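Local coordinates for sugar ABC transporter substrate-binding protein (Treponema pallidum subsp. pallidum, PDB 5U2P) that probably captures a ligand, perhaps a sugar, in the periplasm and delivers it to an ABC transporter, its true ligand being unsettled, at residues 140-145 and 155-160; 162-167 and 234-239. All coordinates share one frame; numbering follows the deposited sequence.

Contact 1 (140-145 and 155-160); sequences NALFYN and SEPKSW. With EDO (1,2-ethanediol), chain E.
Tyr144 and Leu142, two residues apart on segment 140-145 of strand 138-145, face the irregular segment 155-160 across a gap set by side chains rather than backbone, the CA atoms of Tyr144 and Glu156 lying 8.5 Å apart and those of Leu142 and Pro157 9.5 Å. The polar half of the contact is a single hydrogen bond: Tyr144 OH donates to Glu156 OE1 over 2.5 Å, an unusually short length to be read with caution. A chi1 of 63° sets Tyr144 CG between the backbone N and the carbonyl carbon, and from there the ring carries its hydroxyl to the acid. The carboxylate oxygen sits at the edge of the phenol ring, near its plane, while the carboxylate itself is turned 75° from the ring. Glu156 gets there because its CG is anti to the backbone N and the chain runs on extended, bringing the acid in although its CB does not head for the strand. The Glu156 chain crosses the hydroxyl end of Tyr144 at about a right angle, with Glu156 CG 3.9 Å from Tyr144 CE1.

The apolar half is smaller. Leu142 puts its CD2 methyl against the pyrrolidine ring, with Leu142 CD2 3.8 Å from Pro157 CG. At the other end of the strand segment, Asn140 grips both hydroxyls of an ethanediol, probably from the crystallisation liquor: EDO O1 donates to Asn140 OD1 at 2.7 Å, and Asn140 ND2 donates to EDO O2 at 2.7 Å, nearly straight at 169°.

Strand 138-145 pairs antiparallel with 263-267, 285-288 and 300-303. Leu142 and Tyr144 touch Met265 and Cys288 of its partners, and the Tyr144 ring stacks with Phe149 of helix 146-151. The 155-160 loop therefore packs on a face of this mixed sheet, just where the chain enters helix 160-172, with Ser159 as N-cap.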
ATOM      1  N   ASN A 140       2.018  -4.810   3.545  1.00 18.32           N
ATOM      2  CA  ASN A 140       2.540  -6.166   3.336  1.00 16.49           C
ATOM      3  C   ASN A 140       3.364  -6.632   4.511  1.00 21.95           C
ATOM      4  O   ASN A 140       4.277  -5.934   4.963  1.00 23.29           O
ATOM      5  CB  ASN A 140       3.407  -6.225   2.067  1.00 18.09           C
ATOM      6  CG  ASN A 140       2.611  -5.937   0.798  1.00 18.58           C
ATOM      7  OD1 ASN A 140       1.456  -6.326   0.664  1.00 20.34           O
ATOM      8  ND2 ASN A 140       3.229  -5.218  -0.128  1.00 22.17           N
ATOM      9  N   ALA A 141       3.060  -7.824   5.004  1.00 18.32           N
ATOM     10  CA  ALA A 141       3.847  -8.404   6.070  1.00 19.01           C
ATOM     11  C   ALA A 141       3.786  -9.935   6.032  1.00 19.19           C
ATOM     12  O   ALA A 141       2.968 -10.525   5.320  1.00 19.42           O
ATOM     13  CB  ALA A 141       3.348  -7.864   7.422  1.00 23.34           C
ATOM     14  N   LEU A 142       4.645 -10.553   6.828  1.00 20.09           N
ATOM     15  CA  LEU A 142       4.630 -11.990   7.076  1.00 17.86           C
ATOM     16  C   LEU A 142       3.723 -12.260   8.253  1.00 22.76           C
ATOM     17  O   LEU A 142       4.038 -11.908   9.390  1.00 21.45           O
ATOM     18  CB  LEU A 142       6.042 -12.491   7.355  1.00 26.34           C
ATOM     19  CG  LEU A 142       6.195 -14.005   7.516  1.00 25.25           C
ATOM     20  CD1 LEU A 142       5.872 -14.744   6.220  1.00 37.43           C
ATOM     21  CD2 LEU A 142       7.619 -14.321   7.982  1.00 32.14           C
ATOM     22  N   PHE A 143       2.584 -12.865   7.969  1.00 17.94           N
ATOM     23  CA  PHE A 143       1.628 -13.243   8.991  1.00 21.53           C
ATOM     24  C   PHE A 143       1.801 -14.717   9.313  1.00 28.24           C
ATOM     25  O   PHE A 143       1.987 -15.542   8.413  1.00 25.55           O
ATOM     26  CB  PHE A 143       0.226 -12.932   8.517  1.00 17.54           C
ATOM     27  CG  PHE A 143       0.002 -11.476   8.277  1.00 18.51           C
ATOM     28  CD1 PHE A 143      -0.268 -10.630   9.336  1.00 22.25           C
ATOM     29  CD2 PHE A 143       0.113 -10.934   7.014  1.00 16.97           C
ATOM     30  CE1 PHE A 143      -0.460  -9.282   9.138  1.00 20.50           C
ATOM     31  CE2 PHE A 143      -0.086  -9.594   6.802  1.00 20.37           C
ATOM     32  CZ  PHE A 143      -0.364  -8.758   7.873  1.00 20.37           C
ATOM     33  N   TYR A 144       1.790 -15.049  10.594  1.00 24.69           N
ATOM     34  CA  TYR A 144       2.005 -16.423  10.992  1.00 23.66           C
ATOM     35  C   TYR A 144       1.110 -16.850  12.140  1.00 25.47           C
ATOM     36  O   TYR A 144       0.588 -16.026  12.911  1.00 23.88           O
ATOM     37  CB  TYR A 144       3.463 -16.654  11.356  1.00 24.99           C
ATOM     38  CG  TYR A 144       3.979 -15.879  12.544  1.00 27.61           C
ATOM     39  CD1 TYR A 144       4.498 -14.602  12.386  1.00 27.79           C
ATOM     40  CD2 TYR A 144       3.972 -16.432  13.825  1.00 29.08           C
ATOM     41  CE1 TYR A 144       4.990 -13.883  13.466  1.00 33.80           C
ATOM     42  CE2 TYR A 144       4.471 -15.723  14.910  1.00 39.40           C
ATOM     43  CZ  TYR A 144       4.973 -14.451  14.722  1.00 40.95           C
ATOM     44  OH  TYR A 144       5.466 -13.723  15.773  1.00 37.70           O
ATOM     45  N   ASN A 145       0.906 -18.156  12.185  1.00 23.38           N
ATOM     46  CA  ASN A 145       0.085 -18.804  13.200  1.00 25.28           C
ATOM     47  C   ASN A 145       0.929 -19.096  14.439  1.00 26.71           C
ATOM     48  O   ASN A 145       1.689 -20.070  14.464  1.00 30.89           O
ATOM     49  CB  ASN A 145      -0.530 -20.093  12.645  1.00 31.96           C
ATOM     50  CG  ASN A 145      -1.510 -20.730  13.612  1.00 34.36           C
ATOM     51  OD1 ASN A 145      -1.377 -20.583  14.825  1.00 33.63           O
ATOM     52  ND2 ASN A 145      -2.514 -21.424  13.079  1.00 31.92           N
ATOM     53  N   SER A 155      10.422 -20.184  16.035  1.00 43.69           N
ATOM     54  CA  SER A 155      10.491 -18.816  16.530  1.00 58.51           C
ATOM     55  C   SER A 155      10.232 -17.840  15.389  1.00 52.41           C
ATOM     56  O   SER A 155      10.427 -18.180  14.227  1.00 37.31           O
ATOM     57  CB  SER A 155      11.858 -18.550  17.164  1.00 64.89           C
ATOM     58  OG  SER A 155      12.133 -19.499  18.182  1.00 78.57           O
ATOM     59  N   GLU A 156       9.782 -16.636  15.722  1.00 42.72           N
ATOM     60  CA  GLU A 156       9.551 -15.603  14.718  1.00 39.30           C
ATOM     61  C   GLU A 156      10.846 -15.345  13.942  1.00 49.33           C
ATOM     62  O   GLU A 156      11.858 -14.977  14.539  1.00 41.93           O
ATOM     63  CB  GLU A 156       9.053 -14.317  15.379  1.00 44.74           C
ATOM     64  CG  GLU A 156       8.768 -13.208  14.398  1.00 35.41           C
ATOM     65  CD  GLU A 156       8.273 -11.953  15.062  1.00 42.71           C
ATOM     66  OE1 GLU A 156       7.093 -11.917  15.466  1.00 38.05           O
ATOM     67  OE2 GLU A 156       9.064 -10.996  15.169  1.00 38.69           O
ATOM     68  N   PRO A 157      10.830 -15.553  12.611  1.00 35.75           N
ATOM     69  CA  PRO A 157      12.083 -15.397  11.863  1.00 27.29           C
ATOM     70  C   PRO A 157      12.516 -13.947  11.795  1.00 40.79           C
ATOM     71  O   PRO A 157      11.719 -13.102  11.371  1.00 42.41           O
ATOM     72  CB  PRO A 157      11.740 -15.931  10.470  1.00 43.45           C
ATOM     73  CG  PRO A 157      10.270 -15.752  10.353  1.00 37.05           C
ATOM     74  CD  PRO A 157       9.718 -15.962  11.735  1.00 40.65           C
ATOM     75  N   LYS A 158      13.749 -13.656  12.204  1.00 29.35           N
ATOM     76  CA  LYS A 158      14.217 -12.280  12.217  1.00 27.60           C
ATOM     77  C   LYS A 158      15.312 -12.042  11.177  1.00 47.04           C
ATOM     78  O   LYS A 158      15.901 -10.971  11.120  1.00 38.50           O
ATOM     79  CB  LYS A 158      14.706 -11.903  13.619  1.00 42.88           C
ATOM     80  CG  LYS A 158      13.658 -12.197  14.692  1.00 46.65           C
ATOM     81  CD  LYS A 158      13.749 -11.250  15.870  1.00 65.18           C
ATOM     82  CE  LYS A 158      12.550 -11.433  16.792  1.00 79.03           C
ATOM     83  NZ  LYS A 158      12.546 -10.465  17.920  1.00 77.88           N
ATOM     84  N   SER A 159      15.546 -13.043  10.340  1.00 31.12           N
ATOM     85  CA  SER A 159      16.531 -12.965   9.266  1.00 27.43           C
ATOM     86  C   SER A 159      16.155 -13.955   8.170  1.00 32.77           C
ATOM     87  O   SER A 159      15.273 -14.782   8.357  1.00 30.89           O
ATOM     88  CB  SER A 159      17.922 -13.305   9.775  1.00 39.90           C
ATOM     89  OG  SER A 159      17.970 -14.688  10.075  1.00 39.65           O
ATOM     90  N   TRP A 160      16.849 -13.876   7.043  1.00 30.69           N
ATOM     91  CA  TRP A 160      16.621 -14.775   5.913  1.00 36.19           C
ATOM     92  C   TRP A 160      16.886 -16.236   6.247  1.00 45.92           C
ATOM     93  O   TRP A 160      16.144 -17.115   5.812  1.00 36.85           O
ATOM     94  CB  TRP A 160      17.503 -14.347   4.735  1.00 37.41           C
ATOM     95  CG  TRP A 160      17.617 -15.355   3.611  1.00 51.85           C
ATOM     96  CD1 TRP A 160      18.710 -16.123   3.308  1.00 65.42           C
ATOM     97  CD2 TRP A 160      16.614 -15.687   2.636  1.00 33.11           C
ATOM     98  NE1 TRP A 160      18.449 -16.908   2.210  1.00 45.73           N
ATOM     99  CE2 TRP A 160      17.172 -16.662   1.778  1.00 54.62           C
ATOM    100  CE3 TRP A 160      15.307 -15.258   2.405  1.00 38.92           C
ATOM    101  CZ2 TRP A 160      16.459 -17.216   0.713  1.00 50.22           C
ATOM    102  CZ3 TRP A 160      14.603 -15.808   1.343  1.00 42.11           C
ATOM    103  CH2 TRP A 160      15.180 -16.773   0.514  1.00 42.52           C
TER
HETATM  104  C1  EDO E 504      -0.339  -3.951  -1.964  1.00 29.10           C
HETATM  105  O1  EDO E 504      -0.134  -4.580  -0.700  1.00 29.28           O
HETATM  106  C2  EDO E 504       0.918  -3.922  -2.819  1.00 28.26           C
HETATM  107  O2  EDO E 504       1.912  -4.881  -2.464  1.00 27.77           O

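Contact 2 (162-167 and 234-239)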
ATOM      1  N   GLU A 162      16.744 -17.532   9.229  1.00 27.75           N
ATOM      2  CA  GLU A 162      15.732 -17.957  10.183  1.00 39.33           C
ATOM      3  C   GLU A 162      14.427 -18.289   9.451  1.00 40.79           C
ATOM      4  O   GLU A 162      13.704 -19.210   9.848  1.00 32.45           O
ATOM      5  CB  GLU A 162      15.517 -16.886  11.258  1.00 51.41           C
ATOM      6  CG  GLU A 162      16.642 -16.884  12.299  1.00 61.28           C
ATOM      7  CD  GLU A 162      16.445 -15.886  13.425  1.00 59.80           C
ATOM      8  OE1 GLU A 162      15.314 -15.402  13.624  1.00 44.26           O
ATOM      9  OE2 GLU A 162      17.435 -15.592  14.127  1.00 80.10           O
ATOM     10  N   LEU A 163      14.132 -17.553   8.383  1.00 39.15           N
ATOM     11  CA  LEU A 163      12.964 -17.860   7.555  1.00 33.26           C
ATOM     12  C   LEU A 163      13.125 -19.234   6.913  1.00 38.61           C
ATOM     13  O   LEU A 163      12.215 -20.046   6.958  1.00 31.46           O
ATOM     14  CB  LEU A 163      12.752 -16.818   6.469  1.00 27.20           C
ATOM     15  CG  LEU A 163      11.641 -17.119   5.458  1.00 27.74           C
ATOM     16  CD1 LEU A 163      10.293 -17.134   6.139  1.00 30.67           C
ATOM     17  CD2 LEU A 163      11.661 -16.087   4.341  1.00 30.72           C
ATOM     18  N   LEU A 164      14.282 -19.489   6.315  1.00 30.28           N
ATOM     19  CA  LEU A 164      14.531 -20.787   5.681  1.00 31.50           C
ATOM     20  C   LEU A 164      14.443 -21.921   6.698  1.00 45.69           C
ATOM     21  O   LEU A 164      13.872 -22.977   6.412  1.00 37.46           O
ATOM     22  CB  LEU A 164      15.900 -20.810   4.991  1.00 37.61           C
ATOM     23  CG  LEU A 164      16.053 -19.876   3.791  1.00 39.78           C
ATOM     24  CD1 LEU A 164      17.460 -19.969   3.216  1.00 42.84           C
ATOM     25  CD2 LEU A 164      15.022 -20.153   2.695  1.00 34.53           C
ATOM     26  N   GLU A 165      15.003 -21.700   7.886  1.00 41.94           N
ATOM     27  CA  GLU A 165      14.959 -22.712   8.937  1.00 47.62           C
ATOM     28  C   GLU A 165      13.520 -22.943   9.390  1.00 49.88           C
ATOM     29  O   GLU A 165      13.091 -24.085   9.549  1.00 40.86           O
ATOM     30  CB  GLU A 165      15.832 -22.307  10.131  1.00 45.30           C
ATOM     31  CG  GLU A 165      15.843 -23.333  11.259  1.00 71.95           C
ATOM     32  CD  GLU A 165      16.727 -22.926  12.427  1.00 89.38           C
ATOM     33  OE1 GLU A 165      17.124 -21.741  12.507  1.00 80.18           O
ATOM     34  OE2 GLU A 165      17.022 -23.800  13.271  1.00 98.21           O
ATOM     35  N   SER A 166      12.779 -21.855   9.595  1.00 33.41           N
ATOM     36  CA  SER A 166      11.379 -21.951   9.991  1.00 29.06           C
ATOM     37  C   SER A 166      10.614 -22.790   8.976  1.00 38.60           C
ATOM     38  O   SER A 166       9.776 -23.615   9.346  1.00 36.35           O
ATOM     39  CB  SER A 166      10.740 -20.566  10.110  1.00 38.32           C
ATOM     40  OG  SER A 166      11.285 -19.826  11.195  1.00 42.11           O
ATOM     41  N   CYS A 167      10.892 -22.573   7.691  1.00 26.32           N
ATOM     42  CA  CYS A 167      10.204 -23.335   6.653  1.00 27.53           C
ATOM     43  C   CYS A 167      10.612 -24.792   6.748  1.00 42.83           C
ATOM     44  O   CYS A 167       9.791 -25.686   6.561  1.00 40.76           O
ATOM     45  CB  CYS A 167      10.516 -22.811   5.261  1.00 26.85           C
ATOM     46  SG  CYS A 167       9.700 -21.230   4.883  1.00 28.98           S
ATOM     47  N   LEU A 234      14.157 -17.666  -6.077  1.00 25.43           N
ATOM     48  CA  LEU A 234      14.536 -18.957  -6.625  1.00 22.99           C
ATOM     49  C   LEU A 234      14.788 -20.014  -5.567  1.00 32.74           C
ATOM     50  O   LEU A 234      14.392 -21.171  -5.728  1.00 34.83           O
ATOM     51  CB  LEU A 234      15.787 -18.760  -7.487  1.00 25.44           C
ATOM     52  CG  LEU A 234      15.519 -18.066  -8.823  1.00 31.85           C
ATOM     53  CD1 LEU A 234      16.827 -17.605  -9.470  1.00 33.85           C
ATOM     54  CD2 LEU A 234      14.771 -19.028  -9.747  1.00 34.31           C
ATOM     55  N   GLU A 235      15.455 -19.616  -4.486  1.00 33.18           N
ATOM     56  CA  GLU A 235      15.789 -20.551  -3.417  1.00 34.54           C
ATOM     57  C   GLU A 235      14.511 -21.042  -2.744  1.00 36.46           C
ATOM     58  O   GLU A 235      14.401 -22.227  -2.403  1.00 31.64           O
ATOM     59  CB  GLU A 235      16.729 -19.894  -2.402  1.00 39.21           C
ATOM     60  CG  GLU A 235      17.263 -20.837  -1.327  1.00 49.83           C
ATOM     61  CD  GLU A 235      18.208 -21.894  -1.877  1.00 58.29           C
ATOM     62  OE1 GLU A 235      18.676 -21.754  -3.025  1.00 60.23           O
ATOM     63  OE2 GLU A 235      18.483 -22.867  -1.154  1.00 44.57           O
ATOM     64  N   LEU A 236      13.537 -20.147  -2.557  1.00 31.92           N
ATOM     65  CA  LEU A 236      12.249 -20.559  -1.984  1.00 31.81           C
ATOM     66  C   LEU A 236      11.560 -21.605  -2.873  1.00 29.43           C
ATOM     67  O   LEU A 236      10.998 -22.571  -2.359  1.00 33.39           O
ATOM     68  CB  LEU A 236      11.320 -19.359  -1.771  1.00 27.39           C
ATOM     69  CG  LEU A 236      11.779 -18.341  -0.720  1.00 29.59           C
ATOM     70  CD1 LEU A 236      10.794 -17.207  -0.661  1.00 26.21           C
ATOM     71  CD2 LEU A 236      11.935 -18.943   0.669  1.00 28.95           C
ATOM     72  N   PHE A 237      11.608 -21.417  -4.193  1.00 34.57           N
ATOM     73  CA  PHE A 237      11.007 -22.386  -5.121  1.00 31.74           C
ATOM     74  C   PHE A 237      11.785 -23.697  -5.085  1.00 35.66           C
ATOM     75  O   PHE A 237      11.200 -24.787  -5.068  1.00 30.87           O
ATOM     76  CB  PHE A 237      10.975 -21.836  -6.552  1.00 36.36           C
ATOM     77  CG  PHE A 237       9.979 -20.715  -6.758  1.00 52.88           C
ATOM     78  CD1 PHE A 237       8.627 -20.978  -6.893  1.00 54.56           C
ATOM     79  CD2 PHE A 237      10.403 -19.396  -6.829  1.00 63.08           C
ATOM     80  CE1 PHE A 237       7.720 -19.943  -7.086  1.00 61.71           C
ATOM     81  CE2 PHE A 237       9.499 -18.360  -7.020  1.00 48.57           C
ATOM     82  CZ  PHE A 237       8.169 -18.630  -7.153  1.00 33.99           C
ATOM     83  N   LYS A 238      13.109 -23.572  -5.068  1.00 34.75           N
ATOM     84  CA  LYS A 238      14.025 -24.717  -5.053  1.00 62.14           C
ATOM     85  C   LYS A 238      13.776 -25.667  -3.882  1.00 42.06           C
ATOM     86  O   LYS A 238      13.768 -26.895  -4.055  1.00 36.96           O
ATOM     87  CB  LYS A 238      15.473 -24.215  -5.003  1.00 48.49           C
ATOM     88  CG  LYS A 238      16.552 -25.298  -4.911  1.00 69.10           C
ATOM     89  CD  LYS A 238      17.635 -24.902  -3.914  1.00 74.88           C
ATOM     90  CE  LYS A 238      18.713 -25.962  -3.788  1.00 75.64           C
ATOM     91  NZ  LYS A 238      19.687 -25.893  -4.904  1.00 72.05           N
ATOM     92  N   ARG A 239      13.600 -25.103  -2.691  1.00 37.39           N
ATOM     93  CA  ARG A 239      13.387 -25.899  -1.485  1.00 34.06           C
ATOM     94  C   ARG A 239      11.925 -26.289  -1.293  1.00 36.96           C
ATOM     95  O   ARG A 239      11.583 -27.006  -0.345  1.00 34.15           O
ATOM     96  CB  ARG A 239      13.903 -25.139  -0.259  1.00 40.90           C
ATOM     97  CG  ARG A 239      15.385 -24.748  -0.361  1.00 41.12           C
ATOM     98  CD  ARG A 239      15.977 -24.389   1.006  1.00 38.44           C
ATOM     99  NE  ARG A 239      17.307 -23.788   0.902  1.00 53.41           N
ATOM    100  CZ  ARG A 239      18.107 -23.529   1.937  1.00 59.60           C
ATOM    101  NH1 ARG A 239      17.730 -23.832   3.172  1.00 66.50           N
ATOM    102  NH2 ARG A 239      19.294 -22.969   1.735  1.00 68.18           N
TER
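Leu164 meets two different side chains of helix 227-238 and its end, one with each methyl. Its CG is anti to the carbonyl carbon (chi1 -66°); its CB points toward the other segment, and the two methyls part to meet different partners. Leu164 CD2 lies 3.9 Å from Leu236 CD2, a methyl-to-methyl touch between leucines that share nearly the same torsions. The other methyl lies over one face of the Arg239 guanidinium, 3.6 Å above its plane and shifted toward the rim; Leu164 CD1 is 3.8 Å from Arg239 NH2.

Glu235, one turn back, holds the guanidinium from its edge. Arg239 runs extended from CG to NE, and its NE gives a hydrogen bond to Glu235 OE2, part of a salt bridge, with the oxygen in the guanidinium plane and using its anti lone pair; the modelled 2.5 Å is unusually short and its exact length doubtful. A second bond from NH2 to the same oxygen is weak. The salt bridge thus occupies the edge of the group, while the apolar methyl lies on its face.

Leu236 also touches Trp160, and Leu164 touches Tyr241 just beyond. This is helix-helix packing of helix 160-172 on helix 227-238, a leucine contact beside an Arg239-Glu235 salt bridge that lies wholly within segment 234-239, in a bacterial solute-binding protein fold.

Overall arrangement
Following the chain from the N terminus, contact 1 begins on strand 138-145, after the earlier strands and helices; the chain turns through helix 146-151 and comes back in the loop at 155-160, closing a short, local excursion. Helix 160-172 follows at once and supplies the first half of contact 2, which closes a much longer loop of 66 intervening residues, over half of them helical, when helix 227-238 arrives. The two loops follow in series and neither nest nor cross. Their centres are 12 Å apart, and they touch directly: Pro157 CB is 3.6 Å from Leu163 N. Together they tie the sheet containing strand 138-145, through the 155-160 loop and helix 160-172, to helix 227-238.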